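Local atomic coordinates of putative cytochrome P450 hydroxylase (Chondromyces apiculatus DSM 436, PDB entry 6GMF), a protein that binds heme and probably acts as a cytochrome P450 monooxygenase that inserts oxygen into organic substrates such as terpenes. Residues 216-219 and 220-224; 250-253 and 254-257; 153-156 and 157-161; 14-17 and 18-22; 346-349 and 350-354. All coordinates share one frame; numbering follows the deposited sequence.

Interaction 1: 216-219 and 220-224; sequences EKLT and AGEVL
Thr-219 and Glu-222 form a capping box at the start of helix 220-251, the long I-helix of the P450 fold. Its two hydrogen bonds run in opposite senses. Glu-222 N gives its hydrogen to Thr-219 OG1 at 3.0 Å, and Thr-219 N returns one to Glu-222 OE1 at 2.9 Å, fairly straight at 162°. Glu-222 CG stands anti to its own carbonyl carbon (chi1 -74°), beside the backbone N, and the extended chain beyond it carries the carboxylate back over the N-cap residue. With an alanine here the Thr-219 N-H would probably be left without its side-chain acceptor, and half of the box would be lost. The main-chain bond from Val-223 N to Thr-219 O, 3.0 Å long, closes the first full turn of the helix.

Apolar contact adds to the box. Leu-218 and Val-223 side chains cross at about a right angle, CB to CG2 at 3.9 Å, and both also touch Leu-208 of helix 204-210. Leu-218 further lines Glu-222, its CD2 lying 3.8 Å from Glu-222 OE1, the oxygen that accepts from Thr-219 N on the anti side of the carboxylate.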
# COMPACT_ATOMS: atom_id res chain seq x y z
N GLU A 216 26.58 4.64 -13.52
CA GLU A 216 25.47 3.95 -14.16
C GLU A 216 24.18 4.77 -13.91
O GLU A 216 24.07 5.50 -12.94
CB GLU A 216 25.34 2.52 -13.63
N LYS A 217 23.28 4.71 -14.89
CA LYS A 217 22.04 5.52 -14.82
C LYS A 217 20.85 4.64 -15.19
O LYS A 217 20.97 3.56 -15.76
CB LYS A 217 22.12 6.74 -15.74
CG LYS A 217 23.15 7.77 -15.33
CD LYS A 217 23.20 9.02 -16.15
CE LYS A 217 21.92 9.83 -16.10
NZ LYS A 217 21.90 10.66 -14.87
N LEU A 218 19.65 5.13 -14.83
CA LEU A 218 18.45 4.45 -15.23
C LEU A 218 18.22 4.67 -16.72
O LEU A 218 18.41 5.76 -17.23
CB LEU A 218 17.28 5.04 -14.44
CG LEU A 218 17.26 4.81 -12.93
CD1 LEU A 218 16.24 5.73 -12.28
CD2 LEU A 218 16.96 3.36 -12.59
N THR A 219 17.75 3.64 -17.41
CA THR A 219 17.25 3.82 -18.75
C THR A 219 15.95 4.63 -18.71
O THR A 219 15.31 4.73 -17.68
CB THR A 219 16.97 2.49 -19.43
OG1 THR A 219 15.88 1.81 -18.81
CG2 THR A 219 18.21 1.61 -19.43
N ALA A 220 15.55 5.16 -19.88
CA ALA A 220 14.24 5.85 -19.96
C ALA A 220 13.09 4.90 -19.55
O ALA A 220 12.16 5.31 -18.82
CB ALA A 220 14.01 6.43 -21.34
N GLY A 221 13.08 3.66 -20.03
CA GLY A 221 12.10 2.67 -19.64
C GLY A 221 12.06 2.48 -18.12
O GLY A 221 10.97 2.33 -17.55
N GLU A 222 13.23 2.45 -17.49
CA GLU A 222 13.30 2.25 -16.05
C GLU A 222 12.72 3.46 -15.31
O GLU A 222 12.03 3.27 -14.32
CB GLU A 222 14.72 1.96 -15.58
CG GLU A 222 15.16 0.57 -15.92
CD GLU A 222 16.63 0.34 -15.65
OE1 GLU A 222 17.43 1.30 -15.77
OE2 GLU A 222 16.97 -0.82 -15.29
N VAL A 223 12.98 4.69 -15.76
CA VAL A 223 12.39 5.90 -15.17
C VAL A 223 10.86 5.79 -15.24
O VAL A 223 10.17 6.03 -14.22
CB VAL A 223 12.87 7.19 -15.84
CG1 VAL A 223 12.12 8.42 -15.33
CG2 VAL A 223 14.36 7.39 -15.64
N LEU A 224 10.34 5.49 -16.43
CA LEU A 224 8.89 5.45 -16.67
C LEU A 224 8.28 4.32 -15.84
O LEU A 224 7.21 4.49 -15.26
CB LEU A 224 8.59 5.23 -18.16
CG LEU A 224 9.08 6.36 -19.06
CD1 LEU A 224 8.83 6.01 -20.51
CD2 LEU A 224 8.42 7.69 -18.68

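Interaction 2: 250-253 and 254-257; sequences TDHP and EQLA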
# COMPACT_ATOMS: atom_id res chain seq x y z
N THR A 250 -13.32 4.37 14.54
CA THR A 250 -14.80 4.48 14.76
C THR A 250 -15.32 3.23 15.47
O THR A 250 -16.33 3.31 16.19
CB THR A 250 -15.60 4.84 13.51
OG1 THR A 250 -15.30 3.92 12.45
CG2 THR A 250 -15.32 6.27 13.08
N ASP A 251 -14.61 2.10 15.33
CA ASP A 251 -14.96 0.87 16.05
C ASP A 251 -14.52 0.95 17.52
O ASP A 251 -14.94 0.11 18.31
CB ASP A 251 -14.32 -0.35 15.40
CG ASP A 251 -15.18 -1.00 14.36
OD1 ASP A 251 -16.39 -0.81 14.41
OD2 ASP A 251 -14.64 -1.75 13.53
N HIS A 252 -13.64 1.89 17.87
CA HIS A 252 -13.01 1.99 19.18
C HIS A 252 -13.13 3.43 19.63
O HIS A 252 -12.10 4.11 19.80
CB HIS A 252 -11.56 1.49 19.19
CG HIS A 252 -11.48 0.11 18.66
ND1 HIS A 252 -11.49 -1.01 19.47
CD2 HIS A 252 -11.50 -0.35 17.40
CE1 HIS A 252 -11.50 -2.10 18.72
NE2 HIS A 252 -11.49 -1.72 17.44
N PRO A 253 -14.39 3.90 19.85
CA PRO A 253 -14.69 5.28 20.24
C PRO A 253 -13.77 5.95 21.26
O PRO A 253 -13.53 7.14 21.15
CB PRO A 253 -16.06 5.19 20.93
CG PRO A 253 -16.72 3.95 20.38
CD PRO A 253 -15.63 3.13 19.69
N GLU A 254 -13.32 5.21 22.28
CA GLU A 254 -12.56 5.80 23.36
C GLU A 254 -11.14 6.07 22.90
O GLU A 254 -10.47 6.97 23.39
CB GLU A 254 -12.56 4.91 24.60
CG GLU A 254 -13.95 4.76 25.19
CD GLU A 254 -14.02 3.83 26.39
OE1 GLU A 254 -13.00 3.18 26.69
OE2 GLU A 254 -15.11 3.77 27.02
N GLN A 255 -10.69 5.25 21.94
CA GLN A 255 -9.37 5.41 21.40
C GLN A 255 -9.37 6.62 20.46
O GLN A 255 -8.44 7.40 20.46
CB GLN A 255 -8.91 4.09 20.79
CG GLN A 255 -8.66 3.05 21.87
CD GLN A 255 -8.12 1.75 21.33
OE1 GLN A 255 -8.80 0.73 21.33
NE2 GLN A 255 -6.86 1.79 20.95
N LEU A 256 -10.43 6.75 19.67
CA LEU A 256 -10.62 7.92 18.78
C LEU A 256 -10.66 9.19 19.65
O LEU A 256 -9.88 10.16 19.44
CB LEU A 256 -11.93 7.72 18.01
CG LEU A 256 -12.38 8.85 17.10
CD1 LEU A 256 -11.22 9.35 16.24
CD2 LEU A 256 -13.52 8.36 16.22
N ALA A 257 -11.51 9.14 20.68
CA ALA A 257 -11.64 10.21 21.66
C ALA A 257 -10.25 10.56 22.23
O ALA A 257 -9.85 11.73 22.25
CB ALA A 257 -12.63 9.80 22.73
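Helix 253-261, the J helix that comes straight after the long I-helix of a P450, opens here, with His-252 at its N-cap and Gln-255 and Leu-256 on the first turn above it. The carbonyl of His-252 does the joining. Its oxygen takes two backbone hydrogens at once: Leu-256 N reaches His-252 O at 3.1 Å with a nearly straight approach, while Gln-255 N comes closer, 2.8 Å from the same oxygen, but bent to 134° and from above the carbonyl plane. One residue on, Ala-257 N bonds to Pro-253 O at 2.9 Å, and the ordinary helical pattern is under way. Pro-253 suits this first position because its nitrogen has no hydrogen that a helix start would leave without an acceptor.

The chain leaves helical geometry at His-252, between two successive helices at the surface of the P450 fold, and the side chains follow that break. His-252 and Gln-255 run side by side in the same direction, His-252 CB 4.0 Å from Gln-255 CB, with the imidazole and amide planes turned 72° from each other. Both also touch Phe-324, whose ring meets that of His-252.

Across the corner, Thr-250 CG2 rests 4.2 Å from Leu-256 CD2, two methyl groups on side chains that point the same way. With its CG anti to the backbone N (chi1 176°), Leu-256 lays its branch back toward the preceding helix. Thr-250 OG1 is held by Leu-246 O within its own helix and also bonds to Arg-369, which makes a salt bridge with Asp-251 as well.

Interaction 3: 153-156 and 157-161; sequences RADF and KRWSD
Asp-155 lies between two partners one turn further along helix 153-163, by its position in the chain the F helix of a P450: Arg-158 takes its carboxylate and Trp-159 its CB. Arg-158 approaches end-on, with both terminal nitrogens on a single oxygen. NH1 lies 2.9 Å and NH2 3.0 Å from Asp-155 OD1, which sits in the guanidinium plane, although that plane stands 81° from the carboxylate. A bend at chi3 (68°) turns the otherwise extended arginine back along the helix to reach it. Against Trp-159 the contact is CH-pi, with Asp-155 CB over the face of the six-membered ring, 4.0 Å from its centroid. The carbonyl oxygen of Asp-155 overlies the same indole, toward its rim, while accepting Trp-159 N.

Ser-160 adds a second grip on the neighbouring carbonyl. Its N and its OG both donate to Phe-156 O, each at 2.9 Å, from opposite faces of the peptide plane. The Phe-156 and Trp-159 side chains cross at about a right angle, CD2 of Phe-156 lying 4.1 Å from CE3 of Trp-159.

Beyond this shell, Glu-184 of helix 177-198 receives both Trp-159 NE1 and Arg-158 NH2, and Arg-152 pairs with Asp-155 OD2. With a leucine at Trp-159, Glu-184 would probably lose one of its two donors and Asp-155 CB the flat surface it rests on. On the more exposed flank Lys-157, bent at its last torsion, sets NZ 2.7 Å from Asp-161 OD2, on the syn lone pair of that oxygen.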
# COMPACT_ATOMS: atom_id res chain seq x y z
N ARG A 153 -3.84 16.80 -14.61
CA ARG A 153 -4.16 16.22 -13.32
C ARG A 153 -5.42 15.34 -13.38
O ARG A 153 -5.48 14.32 -12.71
CB ARG A 153 -4.34 17.31 -12.26
CG ARG A 153 -3.08 18.13 -12.01
CD ARG A 153 -2.09 17.36 -11.17
NE ARG A 153 -2.44 17.37 -9.75
CZ ARG A 153 -2.06 18.32 -8.90
NH1 ARG A 153 -2.42 18.26 -7.62
NH2 ARG A 153 -1.33 19.34 -9.33
N ALA A 154 -6.43 15.75 -14.19
CA ALA A 154 -7.65 14.93 -14.29
C ALA A 154 -7.39 13.63 -15.08
O ALA A 154 -7.86 12.58 -14.70
CB ALA A 154 -8.75 15.76 -14.88
N ASP A 155 -6.57 13.70 -16.13
CA ASP A 155 -6.11 12.49 -16.80
C ASP A 155 -5.36 11.60 -15.80
O ASP A 155 -5.57 10.43 -15.74
CB ASP A 155 -5.17 12.75 -17.98
CG ASP A 155 -5.80 13.30 -19.24
OD1 ASP A 155 -7.05 13.08 -19.43
OD2 ASP A 155 -5.05 13.93 -20.01
N PHE A 156 -4.54 12.21 -14.94
CA PHE A 156 -3.74 11.43 -13.97
C PHE A 156 -4.67 10.72 -12.99
O PHE A 156 -4.45 9.57 -12.59
CB PHE A 156 -2.76 12.32 -13.23
CG PHE A 156 -1.76 11.57 -12.39
CD1 PHE A 156 -2.06 11.23 -11.08
CD2 PHE A 156 -0.53 11.17 -12.90
CE1 PHE A 156 -1.14 10.61 -10.26
CE2 PHE A 156 0.36 10.49 -12.09
CZ PHE A 156 0.05 10.19 -10.78
N LYS A 157 -5.71 11.42 -12.55
CA LYS A 157 -6.74 10.81 -11.71
C LYS A 157 -7.37 9.60 -12.40
O LYS A 157 -7.54 8.59 -11.77
CB LYS A 157 -7.81 11.82 -11.28
CG LYS A 157 -8.99 11.21 -10.54
CD LYS A 157 -9.99 12.25 -10.08
CE LYS A 157 -11.30 11.76 -9.48
NZ LYS A 157 -11.83 10.53 -10.11
N ARG A 158 -7.72 9.75 -13.68
CA ARG A 158 -8.35 8.67 -14.38
C ARG A 158 -7.41 7.46 -14.45
O ARG A 158 -7.81 6.36 -14.22
CB ARG A 158 -8.80 9.12 -15.77
CG ARG A 158 -9.51 8.02 -16.55
CD ARG A 158 -10.00 8.50 -17.91
NE ARG A 158 -8.98 8.83 -18.89
CZ ARG A 158 -8.50 10.05 -19.16
NH1 ARG A 158 -8.99 11.16 -18.58
NH2 ARG A 158 -7.44 10.17 -19.94
N TRP A 159 -6.15 7.70 -14.80
CA TRP A 159 -5.16 6.65 -14.87
C TRP A 159 -5.04 5.95 -13.51
O TRP A 159 -5.10 4.74 -13.43
CB TRP A 159 -3.80 7.16 -15.33
CG TRP A 159 -3.83 7.93 -16.61
CD1 TRP A 159 -4.67 7.71 -17.67
CD2 TRP A 159 -2.91 8.95 -17.03
NE1 TRP A 159 -4.37 8.59 -18.68
CE2 TRP A 159 -3.32 9.38 -18.30
CE3 TRP A 159 -1.85 9.61 -16.41
CZ2 TRP A 159 -2.66 10.39 -18.98
CZ3 TRP A 159 -1.24 10.65 -17.06
CH2 TRP A 159 -1.64 11.03 -18.33
N SER A 160 -4.95 6.75 -12.44
CA SER A 160 -4.85 6.26 -11.07
C SER A 160 -6.08 5.40 -10.75
O SER A 160 -5.93 4.30 -10.21
CB SER A 160 -4.73 7.42 -10.09
OG SER A 160 -3.50 8.09 -10.24
N ASP A 161 -7.28 5.91 -11.05
CA ASP A 161 -8.50 5.19 -10.76
C ASP A 161 -8.51 3.84 -11.49
O ASP A 161 -8.92 2.81 -10.95
CB ASP A 161 -9.75 5.98 -11.13
CG ASP A 161 -10.03 7.22 -10.29
OD1 ASP A 161 -9.49 7.32 -9.16
OD2 ASP A 161 -10.79 8.08 -10.78

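Interaction 4: 14-17 and 18-22; sequences RNPY and ALFAE
Backbone bonds from Phe-20 N to Pro-16 O (2.9 Å) and from Ala-21 N to Tyr-17 O (3.0 Å) wind the first turn of helix 16-26, while Ala-18 N reaches Asn-15 O only weakly. A water repairs the gap at the very start: it donates to Asn-15 O at 2.6 Å and accepts from Leu-19 N at 3.0 Å, so it stands in for the direct bond that these two atoms, too far apart, do not make. Asn-15 is the N-cap. Its OD1 accepts from Tyr-17 N at 3.2 Å, with the donor well above the amide plane, and ND2 packs on Ala-18 CB.

This is the A helix at the N-terminal edge of the P450 fold, and its buried side is aromatic. Tyr-17 and Phe-20 form an offset edge-to-face pair, the edge of Phe-20 directed to the face of Tyr-17, with planes at 85° and centroids 5.8 Å apart. CD2 of Phe-20 comes nearest, to CD1 of Tyr-17. Phe-20 CG is anti to the carbonyl carbon (chi1 -61°), which folds the ring back over the preceding turn. Pro-16 O therefore lies over one face of that ring, offset toward its rim, and Pro-16 CB touches the far end at CZ, 3.7 Å away.

Both rings also pack on Ala-309 of helix 308-312. The hydroxyl of Tyr-17 is hydrogen-bonded to Glu-277, and Arg-313 makes a cation-pi contact with its ring.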
# COMPACT_ATOMS: atom_id res chain seq x y z
N ARG A 14 -15.00 -10.50 4.62
CA ARG A 14 -15.52 -9.77 5.74
C ARG A 14 -14.52 -9.75 6.88
O ARG A 14 -14.31 -8.69 7.48
CB ARG A 14 -16.83 -10.36 6.27
CG ARG A 14 -17.34 -9.60 7.48
CD ARG A 14 -18.50 -10.27 8.16
NE ARG A 14 -18.15 -11.53 8.80
CZ ARG A 14 -17.57 -11.69 9.99
NH1 ARG A 14 -17.18 -10.65 10.72
NH2 ARG A 14 -17.39 -12.91 10.45
N ASN A 15 -13.94 -10.92 7.19
CA ASN A 15 -13.06 -11.04 8.29
C ASN A 15 -12.04 -12.12 7.97
O ASN A 15 -12.14 -13.26 8.40
CB ASN A 15 -13.78 -11.34 9.61
CG ASN A 15 -12.81 -11.61 10.74
OD1 ASN A 15 -11.66 -11.17 10.69
ND2 ASN A 15 -13.21 -12.43 11.70
N PRO A 16 -10.95 -11.76 7.28
CA PRO A 16 -9.92 -12.73 6.91
C PRO A 16 -9.15 -13.27 8.12
O PRO A 16 -8.50 -14.31 8.03
CB PRO A 16 -9.03 -11.93 5.94
CG PRO A 16 -9.19 -10.51 6.42
CD PRO A 16 -10.65 -10.41 6.83
N TYR A 17 -9.22 -12.58 9.27
CA TYR A 17 -8.43 -12.93 10.41
C TYR A 17 -8.90 -14.24 11.07
O TYR A 17 -8.12 -14.90 11.80
CB TYR A 17 -8.40 -11.77 11.40
CG TYR A 17 -7.94 -10.52 10.73
CD1 TYR A 17 -6.60 -10.38 10.41
CD2 TYR A 17 -8.82 -9.54 10.30
CE1 TYR A 17 -6.15 -9.27 9.73
CE2 TYR A 17 -8.38 -8.41 9.64
CZ TYR A 17 -7.04 -8.31 9.32
OH TYR A 17 -6.53 -7.21 8.69
N ALA A 18 -10.15 -14.62 10.79
CA ALA A 18 -10.65 -15.90 11.28
C ALA A 18 -9.97 -17.06 10.53
O ALA A 18 -9.41 -17.99 11.15
CB ALA A 18 -12.16 -15.91 11.15
N LEU A 19 -9.94 -16.95 9.19
CA LEU A 19 -9.18 -17.85 8.37
C LEU A 19 -7.71 -17.87 8.82
O LEU A 19 -7.12 -18.95 8.94
CB LEU A 19 -9.29 -17.46 6.90
CG LEU A 19 -8.28 -18.11 5.96
CD1 LEU A 19 -8.56 -19.58 5.77
CD2 LEU A 19 -8.23 -17.39 4.62
N PHE A 20 -7.11 -16.69 9.02
CA PHE A 20 -5.68 -16.64 9.30
C PHE A 20 -5.37 -17.38 10.60
O PHE A 20 -4.40 -18.07 10.71
CB PHE A 20 -5.15 -15.20 9.32
CG PHE A 20 -5.30 -14.44 8.01
CD1 PHE A 20 -5.38 -15.08 6.77
CD2 PHE A 20 -5.32 -13.06 8.02
CE1 PHE A 20 -5.47 -14.35 5.60
CE2 PHE A 20 -5.42 -12.33 6.85
CZ PHE A 20 -5.47 -12.98 5.63
N ALA A 21 -6.20 -17.17 11.63
CA ALA A 21 -5.98 -17.80 12.89
C ALA A 21 -6.11 -19.31 12.76
O ALA A 21 -5.34 -20.00 13.36
CB ALA A 21 -6.96 -17.27 13.89
N GLU A 22 -7.08 -19.76 11.96
CA GLU A 22 -7.28 -21.18 11.78
C GLU A 22 -6.06 -21.77 11.07
O GLU A 22 -5.55 -22.82 11.47
CB GLU A 22 -8.58 -21.46 11.04
CG GLU A 22 -8.88 -22.95 10.92
CD GLU A 22 -9.21 -23.71 12.20
OE1 GLU A 22 -8.87 -23.24 13.33
OE2 GLU A 22 -9.78 -24.81 12.05
O HOH W 1 -11.96 -15.61 7.42

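Interaction 5: 346-349 and 350-354; sequences APLA and RLEAK. With HEM (protoporphyrin IX containing Fe), chain B.
Leu-348 and Glu-352, one turn apart on helix 346-363, cross obliquely, with the carboxylate laid against the leucine branch: Glu-352 OE2 is 3.3 Å from Leu-348 CG and 3.4 Å from Leu-348 CD1. The leucine, its CG anti to the backbone N (chi1 -178°), bends back toward the glutamate, while the extended Glu-352 chain runs out beside it. The other methyl turns to the cofactor, Leu-348 CD2 standing 3.8 Å from CBC of a heme vinyl group. Ala-349 presents its CB to the second vinyl, 3.6 Å from HEM CAB, and also touches Thr-238 of helix 220-251.

Arg-350 takes another side of the helix. Its chain is extended from CG to NE and passes alongside the Ala-346 carbonyl, with NH1 ending 4.0 Å from Ala-346 CB. The charged end is drawn onward to Glu-271 of helix 266-276, which forms a salt bridge with NE. Beneath the side chains, regular helical bonds such as Glu-352 N to Leu-348 O, 2.9 Å, hold the spacing.

This is the L helix of the P450 fold, starting just after Cys-343, the axial thiolate ligand; a water on the iron, at 2.2 Å, is the other axial ligand. Apolar groups meet the porphyrin rim here, so the contacts of Leu-348 and Ala-349 with the vinyl groups are van der Waals in kind. The buried Glu-352 carboxylate, set against leucine carbons and with Met-137, Pro-138, Val-141 and Thr-238 touching its side chain, may be somewhat easier to protonate than in water.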
# COMPACT_ATOMS: atom_id res chain seq x y z
N ALA A 346 7.42 3.77 2.54
CA ALA A 346 6.95 3.66 3.87
C ALA A 346 6.96 5.04 4.54
O ALA A 346 5.99 5.38 5.20
CB ALA A 346 7.76 2.68 4.65
N PRO A 347 7.98 5.91 4.41
CA PRO A 347 7.89 7.22 5.08
C PRO A 347 6.80 8.14 4.54
O PRO A 347 6.23 8.94 5.30
CB PRO A 347 9.26 7.87 4.84
CG PRO A 347 9.85 7.11 3.72
CD PRO A 347 9.30 5.69 3.82
N LEU A 348 6.56 8.04 3.23
CA LEU A 348 5.53 8.81 2.58
C LEU A 348 4.13 8.35 3.03
O LEU A 348 3.30 9.15 3.34
CB LEU A 348 5.66 8.75 1.05
CG LEU A 348 4.62 9.60 0.33
CD1 LEU A 348 4.61 11.05 0.85
CD2 LEU A 348 4.84 9.52 -1.17
N ALA A 349 3.87 7.04 3.06
CA ALA A 349 2.60 6.53 3.58
C ALA A 349 2.38 7.00 5.01
O ALA A 349 1.27 7.41 5.39
CB ALA A 349 2.63 5.02 3.54
N ARG A 350 3.42 6.86 5.84
CA ARG A 350 3.35 7.22 7.28
C ARG A 350 3.07 8.72 7.43
O ARG A 350 2.30 9.09 8.34
CB ARG A 350 4.64 6.82 8.00
CG ARG A 350 4.74 5.34 8.33
CD ARG A 350 6.08 4.97 8.94
NE ARG A 350 6.02 3.72 9.69
CZ ARG A 350 6.83 2.69 9.50
NH1 ARG A 350 7.85 2.80 8.67
NH2 ARG A 350 6.63 1.56 10.15
N LEU A 351 3.68 9.53 6.57
CA LEU A 351 3.52 10.99 6.62
C LEU A 351 2.12 11.42 6.15
O LEU A 351 1.46 12.21 6.79
CB LEU A 351 4.58 11.63 5.72
CG LEU A 351 4.57 13.15 5.68
CD1 LEU A 351 4.60 13.70 7.11
CD2 LEU A 351 5.72 13.66 4.86
N GLU A 352 1.65 10.85 5.02
CA GLU A 352 0.31 11.21 4.51
C GLU A 352 -0.73 10.83 5.57
O GLU A 352 -1.68 11.57 5.81
CB GLU A 352 0.04 10.49 3.19
CG GLU A 352 0.91 11.01 2.05
CD GLU A 352 0.55 10.49 0.67
OE1 GLU A 352 -0.59 10.08 0.47
OE2 GLU A 352 1.44 10.51 -0.19
N ALA A 353 -0.57 9.63 6.14
CA ALA A 353 -1.56 9.15 7.08
C ALA A 353 -1.53 10.03 8.34
O ALA A 353 -2.61 10.41 8.87
CB ALA A 353 -1.35 7.69 7.40
N LYS A 354 -0.32 10.28 8.85
CA LYS A 354 -0.23 11.16 10.07
C LYS A 354 -0.90 12.50 9.79
O LYS A 354 -1.76 12.98 10.59
CB LYS A 354 1.22 11.37 10.46
CG LYS A 354 1.43 12.31 11.66
CD LYS A 354 2.82 12.85 11.75
CE LYS A 354 2.98 14.06 10.85
NZ LYS A 354 4.14 14.91 11.23
CHA HEM B . 7.04 -2.29 -1.64
CHB HEM B . 3.45 -2.06 1.41
CHC HEM B . 2.87 2.60 0.26
CHD HEM B . 6.22 2.26 -3.08
C1A HEM B . 6.12 -2.62 -0.67
C2A HEM B . 6.14 -3.89 -0.02
C3A HEM B . 5.09 -3.83 0.84
C4A HEM B . 4.51 -2.54 0.71
CMA HEM B . 4.55 -4.91 1.75
CAA HEM B . 7.07 -5.06 -0.22
CBA HEM B . 6.71 -5.93 -1.45
CGA HEM B . 7.55 -7.18 -1.57
O1A HEM B . 8.36 -7.49 -0.65
O2A HEM B . 7.28 -7.91 -2.58
C1B HEM B . 2.94 -0.76 1.38
C2B HEM B . 1.89 -0.24 2.22
C3B HEM B . 1.69 1.06 1.90
C4B HEM B . 2.68 1.37 0.86
CMB HEM B . 1.19 -1.09 3.20
CAB HEM B . 0.77 2.11 2.50
CBB HEM B . 0.30 1.94 3.69
C1C HEM B . 3.75 2.98 -0.70
C2C HEM B . 3.82 4.29 -1.27
C3C HEM B . 4.81 4.15 -2.23
C4C HEM B . 5.25 2.81 -2.26
CMC HEM B . 3.14 5.53 -0.76
CAC HEM B . 5.38 5.15 -3.13
CBC HEM B . 4.88 6.35 -3.35
C1D HEM B . 6.68 0.97 -2.96
C2D HEM B . 7.73 0.42 -3.87
C3D HEM B . 7.97 -0.84 -3.45
C4D HEM B . 7.07 -1.06 -2.32
CMD HEM B . 8.35 1.25 -4.98
CAD HEM B . 8.95 -1.80 -4.06
CBD HEM B . 10.33 -1.86 -3.38
CGD HEM B . 11.23 -2.93 -3.97
O1D HEM B . 12.45 -2.81 -3.75
O2D HEM B . 10.74 -3.90 -4.60
NA HEM B . 5.12 -1.79 -0.20
NB HEM B . 3.36 0.25 0.62
NC HEM B . 4.57 2.07 -1.33
ND HEM B . 6.27 -0.01 -2.09
FE HEM B . 4.93 0.14 -0.69
O HOH W 2 3.46 -0.65 -2.19

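How the interactions relate
From the N terminus the order is interaction 4 (14-22), interaction 3 (153-161), interaction 1 (216-224), interaction 2 (250-257) and interaction 5 (346-354). Each closes just a turn or two of local chain, so they run in series, neither enclosing nor crossing one another. Interactions 1 and 2 mark the beginning and end of helix 220-251, with centres about 46 Å apart on opposite sides of the chain's centre. Phe-156 and Ser-160 of interaction 3 and Ala-349, Glu-352 and Ala-353 of interaction 5 pack on that same helix. Interaction 5 lies deepest and meets the heme, while interaction 4 sits at the N-terminal edge, its nearest atoms about 9 Å from interaction 2.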